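Local coordinates for phosphomethylpyrimidine kinase (Pyrococcus furiosus, PDB 2PB9), which probably phosphorylates hydroxymethylpyrimidine and its phosphate and, through the ThiN-type C-terminal domain described here, joins pyrimidine and thiazole halves into thiamine phosphate, at residues 39-44 against 84-89; 92-97 against 177-182. All coordinates share one frame; numbering follows the deposited sequence.

Interaction 1 (39-44 against 84-89)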
# COMPACT_ATOMS: atom_id res chain seq x y z
N LEU A 39 14.54 -0.12 32.40
CA LEU A 39 15.17 0.39 33.61
C LEU A 39 14.58 1.78 33.69
O LEU A 39 14.15 2.35 32.69
CB LEU A 39 16.69 0.51 33.45
CG LEU A 39 17.58 -0.73 33.57
CD1 LEU A 39 18.96 -0.40 33.06
CD2 LEU A 39 17.62 -1.19 35.01
N PRO A 40 14.54 2.31 34.90
CA PRO A 40 14.01 3.66 35.11
C PRO A 40 14.96 4.75 34.58
O PRO A 40 16.15 4.48 34.43
CB PRO A 40 13.99 3.81 36.63
CG PRO A 40 15.10 2.96 37.11
CD PRO A 40 15.23 1.85 36.10
N LEU A 41 14.44 5.92 34.28
CA LEU A 41 15.30 6.99 33.81
C LEU A 41 16.08 7.48 35.04
O LEU A 41 15.65 7.30 36.18
CB LEU A 41 14.49 8.16 33.23
CG LEU A 41 13.49 7.84 32.12
CD1 LEU A 41 12.41 6.91 32.68
CD2 LEU A 41 12.88 9.13 31.59
N PRO A 42 17.23 8.14 34.82
CA PRO A 42 17.81 8.44 33.51
C PRO A 42 18.65 7.30 32.97
O PRO A 42 19.32 7.45 31.95
CB PRO A 42 18.65 9.67 33.80
CG PRO A 42 19.22 9.33 35.15
CD PRO A 42 18.01 8.77 35.90
N TYR A 43 18.61 6.15 33.63
CA TYR A 43 19.40 5.00 33.18
C TYR A 43 18.89 4.32 31.91
O TYR A 43 19.63 3.57 31.28
CB TYR A 43 19.53 3.99 34.31
CG TYR A 43 20.21 4.61 35.49
CD1 TYR A 43 21.47 5.20 35.35
CD2 TYR A 43 19.58 4.67 36.72
CE1 TYR A 43 22.08 5.84 36.41
CE2 TYR A 43 20.19 5.31 37.79
CZ TYR A 43 21.44 5.90 37.63
OH TYR A 43 22.03 6.55 38.68
N ALA A 44 17.64 4.59 31.55
CA ALA A 44 17.05 4.02 30.36
C ALA A 44 17.46 4.85 29.13
O ALA A 44 16.70 5.69 28.67
CB ALA A 44 15.53 3.98 30.50
N THR A 84 10.58 5.56 24.13
CA THR A 84 10.05 6.82 23.62
C THR A 84 8.82 7.26 24.43
O THR A 84 8.62 8.44 24.72
CB THR A 84 9.65 6.68 22.13
OG1 THR A 84 10.84 6.59 21.33
CG2 THR A 84 8.80 7.86 21.66
N TYR A 85 8.00 6.28 24.79
CA TYR A 85 6.80 6.52 25.56
C TYR A 85 7.17 7.14 26.92
O TYR A 85 6.49 8.04 27.40
CB TYR A 85 6.05 5.20 25.75
CG TYR A 85 4.69 5.31 26.38
CD1 TYR A 85 3.53 5.30 25.59
CD2 TYR A 85 4.55 5.35 27.77
CE1 TYR A 85 2.27 5.30 26.17
CE2 TYR A 85 3.29 5.35 28.36
CZ TYR A 85 2.15 5.33 27.56
OH TYR A 85 0.91 5.31 28.16
N MSE A 86 8.26 6.65 27.51
CA MSE A 86 8.72 7.15 28.81
C MSE A 86 9.07 8.64 28.76
O MSE A 86 9.00 9.34 29.77
CB MSE A 86 9.92 6.34 29.29
CG MSE A 86 9.53 4.95 29.80
SE MSE A 86 10.99 3.66 29.93
CE MSE A 86 11.57 4.02 31.73
N ARG A 87 9.45 9.12 27.58
CA ARG A 87 9.78 10.52 27.42
C ARG A 87 8.57 11.38 27.76
O ARG A 87 8.68 12.59 27.95
CB ARG A 87 10.22 10.79 25.98
CG ARG A 87 11.72 10.88 25.79
CD ARG A 87 12.11 10.77 24.33
NE ARG A 87 11.37 11.71 23.49
CZ ARG A 87 11.27 11.61 22.17
NH1 ARG A 87 11.88 10.61 21.53
NH2 ARG A 87 10.56 12.50 21.49
N PHE A 88 7.41 10.73 27.85
CA PHE A 88 6.16 11.42 28.16
C PHE A 88 5.58 10.95 29.48
O PHE A 88 4.97 11.72 30.22
CB PHE A 88 5.17 11.19 27.03
CG PHE A 88 5.64 11.73 25.71
CD1 PHE A 88 5.46 13.06 25.38
CD2 PHE A 88 6.32 10.90 24.82
CE1 PHE A 88 5.94 13.57 24.18
CE2 PHE A 88 6.81 11.40 23.63
CZ PHE A 88 6.62 12.74 23.31
N TYR A 89 5.76 9.67 29.78
CA TYR A 89 5.27 9.09 31.02
C TYR A 89 6.35 8.15 31.50
O TYR A 89 6.27 6.94 31.29
CB TYR A 89 3.99 8.32 30.77
CG TYR A 89 2.99 9.13 30.00
CD1 TYR A 89 2.95 9.08 28.60
CD2 TYR A 89 2.08 9.97 30.66
CE1 TYR A 89 2.04 9.84 27.88
CE2 TYR A 89 1.17 10.73 29.95
CZ TYR A 89 1.14 10.66 28.56
OH TYR A 89 0.21 11.40 27.87

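Interaction 2 (92-97 against 177-182)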
# COMPACT_ATOMS: atom_id res chain seq x y z
N TYR A 92 5.93 4.52 32.96
CA TYR A 92 5.50 3.39 32.17
C TYR A 92 6.63 2.74 31.40
O TYR A 92 6.85 3.03 30.22
CB TYR A 92 4.39 3.82 31.22
CG TYR A 92 3.14 4.19 31.97
CD1 TYR A 92 3.10 5.31 32.79
CD2 TYR A 92 2.01 3.37 31.92
CE1 TYR A 92 1.98 5.61 33.56
CE2 TYR A 92 0.88 3.65 32.69
CZ TYR A 92 0.88 4.77 33.51
OH TYR A 92 -0.23 5.04 34.28
N ARG A 93 7.34 1.83 32.07
CA ARG A 93 8.46 1.14 31.45
C ARG A 93 8.21 -0.30 31.09
O ARG A 93 9.14 -1.09 30.97
CB ARG A 93 9.70 1.24 32.33
CG ARG A 93 9.42 1.38 33.79
CD ARG A 93 10.29 2.49 34.33
NE ARG A 93 10.60 2.29 35.73
CZ ARG A 93 11.31 1.27 36.20
NH1 ARG A 93 11.81 0.36 35.38
NH2 ARG A 93 11.53 1.17 37.51
N SER A 94 6.94 -0.64 30.92
CA SER A 94 6.57 -1.99 30.53
C SER A 94 5.61 -1.84 29.36
O SER A 94 4.95 -0.81 29.21
CB SER A 94 5.87 -2.72 31.67
OG SER A 94 5.62 -4.08 31.32
N ALA A 95 5.56 -2.86 28.51
CA ALA A 95 4.68 -2.85 27.36
C ALA A 95 4.65 -4.23 26.74
O ALA A 95 5.42 -5.11 27.15
CB ALA A 95 5.17 -1.82 26.32
N ILE A 96 3.77 -4.43 25.78
CA ILE A 96 3.65 -5.70 25.08
C ILE A 96 2.94 -5.49 23.75
O ILE A 96 2.01 -4.69 23.65
CB ILE A 96 2.87 -6.75 25.92
CG1 ILE A 96 2.92 -8.10 25.23
CG2 ILE A 96 1.42 -6.33 26.09
CD1 ILE A 96 2.31 -9.21 26.05
N ASN A 97 3.39 -6.18 22.72
CA ASN A 97 2.72 -6.02 21.44
C ASN A 97 1.93 -7.27 21.10
O ASN A 97 2.43 -8.40 21.19
CB ASN A 97 3.71 -5.69 20.31
CG ASN A 97 4.70 -6.81 20.02
OD1 ASN A 97 5.71 -6.96 20.70
ND2 ASN A 97 4.40 -7.61 18.99
N ARG A 177 3.15 -6.58 35.66
CA ARG A 177 1.91 -7.07 36.26
C ARG A 177 0.72 -6.28 35.75
O ARG A 177 -0.31 -6.85 35.41
CB ARG A 177 1.98 -6.97 37.79
N GLU A 178 0.86 -4.96 35.67
CA GLU A 178 -0.23 -4.13 35.19
C GLU A 178 -0.53 -4.39 33.72
O GLU A 178 -1.70 -4.42 33.30
CB GLU A 178 0.10 -2.66 35.41
CG GLU A 178 -0.11 -2.24 36.85
CD GLU A 178 0.32 -0.82 37.12
OE1 GLU A 178 0.07 0.06 36.25
OE2 GLU A 178 0.89 -0.58 38.21
N VAL A 179 0.52 -4.60 32.95
CA VAL A 179 0.35 -4.88 31.54
C VAL A 179 -0.44 -6.17 31.45
O VAL A 179 -1.52 -6.23 30.85
CB VAL A 179 1.72 -5.03 30.82
CG1 VAL A 179 1.52 -5.52 29.40
CG2 VAL A 179 2.47 -3.70 30.82
N LEU A 180 0.09 -7.22 32.08
CA LEU A 180 -0.58 -8.51 32.07
C LEU A 180 -2.03 -8.42 32.52
O LEU A 180 -2.87 -9.22 32.10
CB LEU A 180 0.16 -9.50 32.95
CG LEU A 180 -0.45 -10.90 32.87
CD1 LEU A 180 -0.65 -11.32 31.42
CD2 LEU A 180 0.45 -11.87 33.60
N GLU A 181 -2.35 -7.44 33.36
CA GLU A 181 -3.71 -7.31 33.85
C GLU A 181 -4.65 -6.82 32.75
O GLU A 181 -5.79 -7.26 32.67
CB GLU A 181 -3.75 -6.40 35.07
CG GLU A 181 -2.91 -6.94 36.24
CD GLU A 181 -3.09 -6.19 37.56
OE1 GLU A 181 -4.20 -6.26 38.13
OE2 GLU A 181 -2.12 -5.54 38.02
N LYS A 182 -4.17 -5.92 31.89
CA LYS A 182 -5.00 -5.41 30.81
C LYS A 182 -5.28 -6.57 29.85
O LYS A 182 -6.38 -6.71 29.32
CB LYS A 182 -4.28 -4.31 30.03
CG LYS A 182 -3.80 -3.12 30.83
CD LYS A 182 -4.82 -2.02 30.85
CE LYS A 182 -4.33 -0.85 31.70
NZ LYS A 182 -4.08 -1.25 33.12

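Interaction 1 (39-44 against 84-89)
Leu39 meets Met86, a selenomethionine, through its backbone: the methyl CE of Met86 lies 3.2 Å from the carbonyl O of Leu39, a packing contact rather than a polar bond. CB of Leu39 is directed away from Met86, and the Leu39 backbone pairs with Asp49. At Pro40 the ring is likewise turned from Met86, toward Arg93, so the approach is through the alpha carbon, with Pro40 CA 4.2 Å from Met86 CE. Leu41 is the first residue to bring a side chain to bear. Its branch CD1 comes alongside the Met86 chain, 4.2 Å from Met86 CB, and the two side chains pass each other in opposite directions. The gap between Leu41 CD1 and Met86 CE is modelled too short for two carbons, so its exact length is doubtful. The peptide bond between Leu41 and Pro42 is cis, which folds the chain back sharply, and a weak hydrogen bond from Ala44 N to Pro40 O spans the bend. Beyond it Ala44 comes back to the same patch, where its CB stands 4.1 Å from Met86 CE. The reach of Met86 follows from its torsions: the chain runs out extended through chi2 (162°) and bends at chi3 (90°), carrying CE in among Leu39, Pro40, Leu41 and Ala44. Ser38 and Arg93 also touch Met86, while Arg87, next along the chain, directs its guanidinium group to a salt bridge with Glu144. The contact is a worked example of one long apolar side chain, sent out from the C-terminal part of helix 77-86, packing against the Leu39-Leu41 and Ala44 side of a cis-proline turn, close to type VI, in the loop that leaves strand 35-38 of the ThiN domain.

Interaction 2 (92-97 against 177-182)
Val179 presents its two methyls to two residues of one strand, Ser94 and Ile96. The apolar part of the contact is its pairing with Ile96: Val179 CG1 lies 3.4 Å from Ile96 CG2 and 3.9 Å from Ile96 CB, the side chains meeting at a slant. CG1 is set anti to the backbone N of Val179 (chi1 172°), while the other methyl, CG2, is directed at Ser94. Replacing Val179 by alanine removes both methyls and would probably open a gap between helix and strand, leaving CG2 of Ile96 without its mate on the helix. This is helix-on-sheet packing within an alpha/beta fold: the axes of strand 94-97 and helix 177-182 come within 7.9 Å at an angle of 36°. Alternation along the strand sends Ser94 and Ile96 to the helix, whereas Ala95 faces the other side of the sheet and meets Val82 of helix 77-86. A mixed contact completes the set. Val179 CG2 sits 3.6 Å from Ser94 CB and 3.2 Å from Ser94 OG, while that hydroxyl is hydrogen-bonded to the carbonyl O of Val36 on the neighbouring strand. Phe35 packs against both Ser94 and Val179.

In the fold
Interaction 1 closes before interaction 2 opens along the chain, and their centres are about 15 Å apart. Interaction 2 is the deeper, about 7 Å from the centre of the chain against about 14 Å for interaction 1, which lies beyond the ends of the sheet strands. Helix 77-86, which supplies Met86, is followed, after a loop, by strand 94-98, and the two contacts meet in the connection: Met86 CE is 3.3 Å from Arg93 CD. Strands 35-38 and 94-98 are neighbours in the mixed sheet, with helices 77-86 and 176-185 on its two faces. One contact thus ties helix to loop at the margin, the other helix to sheet within the ThiN domain.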